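Local coordinates for protein hypothetical hydrolase (Bacteroides thetaiotaomicron, PDB 3TC9) that is of unknown function but probably binds nutrients as an auxiliary protein, combining an immunoglobulin-like domain with a six-bladed beta-propeller, at residues Ser176-Val181 / Met193-Asp198; Gly138-Ser143 / Val155-Pro160. One frame throughout, in Å; residues are numbered along the deposited sequence.

Interaction 1: Ser176-Val181 / Met193-Asp198; sequences SGLSKV and MIITND
Val181 and Asn197 face each other as an antiparallel non-hydrogen-bonded pair, their CA atoms 4.5 Å apart, and just beyond them Asp198 N donates a nearly straight bond (171°) to Lys180 O. On the other flank of the pair, Val181 CA leans a C-H toward Thr196 O. The carboxamide of Asn197 reaches back to the incoming loop: CG stands anti to its own backbone N (chi1 -156°), and OD1 accepts from Lys180 N at 3.1 Å, with the donor tilted 26° from the carbonyl plane. ND2 of the same group gives a weak bond to Ser179 OG, while Leu178 CB rests against OD1. Asn197 thus ties down, with one good and one weak bond, the loop that leads from strand 170-175 into strand 181-186, the first strand of the next propeller blade and neighbour of strand 192-197. Lys180 and Asp198 lie side by side and point the same way; the extended lysine passes the aspartate CB with its CD and ends in a long salt bridge, Lys180 NZ to Asp198 OD2 3.5 Å. The same oxygen is paired more strongly with Arg182 and also takes a hydrogen bond from Asn229. On the apolar side, Ile195 CG2 meets Leu178 CD1 at 3.8 Å. Val181 CG1 presses unusually close on Ile195 CG2, at 3.3 Å.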
# COMPACT_ATOMS: atom_id res chain seq x y z
N SER B 176 32.33 -18.54 9.56
CA SER B 176 33.53 -17.69 9.62
C SER B 176 34.66 -18.26 8.76
O SER B 176 34.64 -19.45 8.45
CB SER B 176 34.02 -17.57 11.07
OG SER B 176 32.97 -17.30 11.99
N GLY B 177 35.64 -17.43 8.41
CA GLY B 177 36.81 -17.89 7.67
C GLY B 177 37.02 -17.47 6.24
O GLY B 177 38.17 -17.48 5.79
N LEU B 178 35.95 -17.16 5.49
CA LEU B 178 36.09 -16.74 4.08
C LEU B 178 36.65 -15.32 4.02
O LEU B 178 36.23 -14.45 4.79
CB LEU B 178 34.77 -16.86 3.31
CG LEU B 178 34.16 -18.26 3.18
CD1 LEU B 178 32.73 -18.18 2.66
CD2 LEU B 178 35.01 -19.14 2.28
N SER B 179 37.61 -15.11 3.12
CA SER B 179 38.40 -13.89 2.93
C SER B 179 37.61 -12.64 2.54
O SER B 179 37.95 -11.57 3.05
CB SER B 179 39.49 -14.11 1.89
OG SER B 179 38.94 -14.45 0.63
N LYS B 180 36.63 -12.75 1.59
CA LYS B 180 35.88 -11.56 1.15
C LYS B 180 34.49 -11.95 0.59
O LYS B 180 34.29 -11.96 -0.62
CB LYS B 180 36.70 -10.79 0.10
CG LYS B 180 36.29 -9.33 -0.09
CD LYS B 180 37.11 -8.71 -1.22
CE LYS B 180 36.83 -7.25 -1.42
NZ LYS B 180 37.27 -6.79 -2.77
N VAL B 181 33.52 -12.22 1.50
CA VAL B 181 32.16 -12.59 1.13
C VAL B 181 31.37 -11.34 0.65
O VAL B 181 31.23 -10.37 1.40
CB VAL B 181 31.41 -13.33 2.24
CG1 VAL B 181 30.18 -14.00 1.67
CG2 VAL B 181 32.32 -14.34 2.92
N MSE B 193 21.46 -21.68 0.58
CA MSE B 193 21.91 -20.31 0.56
C MSE B 193 23.23 -20.25 -0.22
O MSE B 193 24.18 -20.97 0.10
CB MSE B 193 22.04 -19.79 2.01
CG MSE B 193 22.88 -18.55 2.15
SE MSE B 193 22.62 -17.70 3.85
CE MSE B 193 23.47 -18.91 4.94
N ILE B 194 23.29 -19.40 -1.24
CA ILE B 194 24.49 -19.23 -2.05
C ILE B 194 25.31 -18.06 -1.49
O ILE B 194 24.81 -16.94 -1.46
CB ILE B 194 24.21 -19.03 -3.56
CG1 ILE B 194 22.98 -19.83 -4.11
CG2 ILE B 194 25.49 -19.10 -4.40
CD1 ILE B 194 23.13 -21.24 -4.34
N ILE B 195 26.56 -18.34 -1.10
CA ILE B 195 27.51 -17.37 -0.55
C ILE B 195 28.63 -17.19 -1.58
O ILE B 195 29.24 -18.17 -2.00
CB ILE B 195 28.00 -17.89 0.84
CG1 ILE B 195 26.86 -17.87 1.90
CG2 ILE B 195 29.25 -17.20 1.36
CD1 ILE B 195 26.12 -16.55 2.11
N THR B 196 28.86 -15.94 -2.00
CA THR B 196 29.85 -15.59 -3.02
C THR B 196 31.12 -14.98 -2.40
O THR B 196 31.02 -14.00 -1.64
CB THR B 196 29.23 -14.65 -4.04
OG1 THR B 196 28.10 -15.32 -4.62
CG2 THR B 196 30.18 -14.26 -5.14
N ASN B 197 32.30 -15.55 -2.74
CA ASN B 197 33.61 -15.13 -2.25
C ASN B 197 34.45 -14.47 -3.35
O ASN B 197 34.61 -15.01 -4.44
CB ASN B 197 34.36 -16.33 -1.64
CG ASN B 197 35.41 -15.93 -0.64
OD1 ASN B 197 35.19 -15.11 0.26
ND2 ASN B 197 36.57 -16.53 -0.76
N ASP B 198 34.96 -13.27 -3.05
CA ASP B 198 35.79 -12.49 -3.98
C ASP B 198 37.27 -12.77 -3.70
O ASP B 198 37.83 -12.23 -2.74
CB ASP B 198 35.47 -10.97 -3.85
CG ASP B 198 36.00 -10.05 -4.94
OD1 ASP B 198 36.91 -10.49 -5.72
OD2 ASP B 198 35.54 -8.88 -5.00

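Interaction 2: Gly138-Ser143 / Val155-Pro160. With PO4 (phosphate ion), chain Q; EDO (1,2-ethanediol), chain U.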
# COMPACT_ATOMS: atom_id res chain seq x y z
N GLY B 138 31.11 -5.99 9.74
CA GLY B 138 30.63 -5.69 8.40
C GLY B 138 29.26 -6.31 8.14
O GLY B 138 28.95 -7.38 8.65
N ALA B 139 28.43 -5.59 7.37
CA ALA B 139 27.11 -6.02 6.90
C ALA B 139 26.95 -5.44 5.51
O ALA B 139 26.27 -4.42 5.32
CB ALA B 139 26.01 -5.56 7.85
N VAL B 140 27.67 -6.05 4.54
CA VAL B 140 27.77 -5.57 3.15
C VAL B 140 26.59 -6.04 2.29
O VAL B 140 26.32 -5.45 1.24
CB VAL B 140 29.12 -5.95 2.49
CG1 VAL B 140 30.30 -5.46 3.33
CG2 VAL B 140 29.25 -7.45 2.18
N TRP B 141 25.88 -7.08 2.75
CA TRP B 141 24.75 -7.62 2.01
C TRP B 141 23.78 -8.18 3.00
O TRP B 141 24.18 -8.92 3.89
CB TRP B 141 25.22 -8.70 1.00
CG TRP B 141 24.29 -8.88 -0.15
CD1 TRP B 141 23.25 -9.77 -0.24
CD2 TRP B 141 24.29 -8.14 -1.38
NE1 TRP B 141 22.63 -9.64 -1.46
CE2 TRP B 141 23.26 -8.67 -2.19
CE3 TRP B 141 25.12 -7.13 -1.92
CZ2 TRP B 141 23.00 -8.19 -3.47
CZ3 TRP B 141 24.87 -6.66 -3.19
CH2 TRP B 141 23.82 -7.19 -3.96
N LEU B 142 22.52 -7.72 2.92
CA LEU B 142 21.46 -8.13 3.83
C LEU B 142 20.41 -8.91 3.05
O LEU B 142 20.04 -8.49 1.95
CB LEU B 142 20.85 -6.91 4.54
CG LEU B 142 21.72 -6.23 5.59
CD1 LEU B 142 21.26 -4.81 5.88
CD2 LEU B 142 21.67 -6.99 6.89
N SER B 143 19.97 -10.08 3.58
CA SER B 143 19.01 -10.95 2.90
C SER B 143 18.17 -11.75 3.88
O SER B 143 18.71 -12.49 4.72
CB SER B 143 19.73 -11.90 1.95
OG SER B 143 18.84 -12.82 1.34
N VAL B 155 26.28 -10.80 5.32
CA VAL B 155 27.65 -11.20 5.02
C VAL B 155 28.49 -9.95 5.26
O VAL B 155 27.98 -8.86 5.09
CB VAL B 155 27.88 -11.86 3.63
CG1 VAL B 155 27.23 -13.23 3.56
CG2 VAL B 155 27.43 -10.96 2.48
N GLY B 156 29.73 -10.12 5.69
CA GLY B 156 30.56 -8.99 6.07
C GLY B 156 31.96 -8.94 5.53
O GLY B 156 32.86 -8.49 6.24
N GLU B 157 32.15 -9.34 4.24
CA GLU B 157 33.44 -9.38 3.55
C GLU B 157 34.38 -10.32 4.31
O GLU B 157 34.12 -11.52 4.34
CB GLU B 157 34.05 -7.98 3.31
CG GLU B 157 33.52 -7.30 2.06
CD GLU B 157 33.82 -5.83 1.86
OE1 GLU B 157 34.59 -5.24 2.65
OE2 GLU B 157 33.28 -5.26 0.88
N GLN B 158 35.41 -9.78 4.99
CA GLN B 158 36.34 -10.59 5.78
C GLN B 158 35.69 -11.04 7.10
O GLN B 158 36.14 -12.03 7.68
CB GLN B 158 37.67 -9.84 6.03
CG GLN B 158 37.61 -8.67 7.01
CD GLN B 158 37.45 -7.32 6.35
OE1 GLN B 158 36.81 -7.16 5.30
NE2 GLN B 158 37.99 -6.31 6.99
N HIS B 159 34.63 -10.32 7.56
CA HIS B 159 33.94 -10.60 8.82
C HIS B 159 32.94 -11.74 8.65
O HIS B 159 32.58 -12.04 7.51
CB HIS B 159 33.29 -9.32 9.36
CG HIS B 159 34.28 -8.23 9.60
ND1 HIS B 159 35.09 -8.24 10.72
CD2 HIS B 159 34.58 -7.15 8.85
CE1 HIS B 159 35.85 -7.15 10.62
NE2 HIS B 159 35.57 -6.47 9.51
N PRO B 160 32.49 -12.41 9.74
CA PRO B 160 31.60 -13.57 9.57
C PRO B 160 30.21 -13.30 9.00
O PRO B 160 29.69 -12.18 9.06
CB PRO B 160 31.45 -14.11 10.99
CG PRO B 160 32.56 -13.53 11.76
CD PRO B 160 32.81 -12.21 11.17
P PO4 Q . 37.28 -3.14 8.68
O1 PO4 Q . 37.03 -1.60 8.91
O2 PO4 Q . 37.95 -3.34 7.27
O3 PO4 Q . 35.93 -3.93 8.77
O4 PO4 Q . 38.21 -3.78 9.78
C1 EDO U . 29.30 -5.75 -1.61
O1 EDO U . 28.82 -7.05 -1.96
C2 EDO U . 28.12 -4.80 -1.78
O2 EDO U . 27.80 -4.18 -0.54
O HOH W 1 29.98 -9.35 10.09
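Val155 bonds to the neighbouring strand through both its backbone O and its backbone N: Val155 O accepts from Val140 N at 2.9 Å, nearly in line with the C=O bond, and Val155 N donates to Trp141 O at 3.2 Å in the carbonyl plane. Ala139 CA adds a C-H contact to Val155 O. Val155 CG2, set between its backbone N and carbonyl carbon, touches Trp141 CB at 3.5 Å and Val140 CG2 at 4.0 Å, the two valines crossing at about a right angle. Trp141 and Val155 form the hydrogen-bonded pair at the open end of the hairpin of strands 141-145 and 151-156, within one blade of the propeller. From there a type II' turn, closed by His159 N to Gly156 O, carries the chain into strand 159-165. Gly138 and Gly156 pass with CA atoms 4.0 Å apart; a CB on either would collide with the carbonyl O of the other. A water donates to both Gly138 O and Pro160 O. Val140 CG1 packs on the carboxylate end of Glu157, whose OE1 is held by Arg418. Farther out, His159 NE2 donates at 2.7 Å to O3 of a phosphate, probably from the crystallisation liquor, which Gln158 NE2, Arg418 and Arg421 also bind.

Along the chain interaction 2 comes first and interaction 1 follows it, and their centres lie about 9 Å apart in the propeller. Interaction 2 sits within the sheet of strands 128-129, 170-175, 159-165, 151-156 and 141-145; interaction 1 joins the loop leaving that sheet to the next, whose strands 181-186 and 192-197 it begins to pair. The two meet directly: Val181 N probably donates to Glu157 O at 3.0 Å, Val181 CG1 packs on Val155 CG1, and Val181 O lies against Val140 CG2. Consecutive blades are therefore joined through both backbone and apolar contacts where the chain crosses from one to the other.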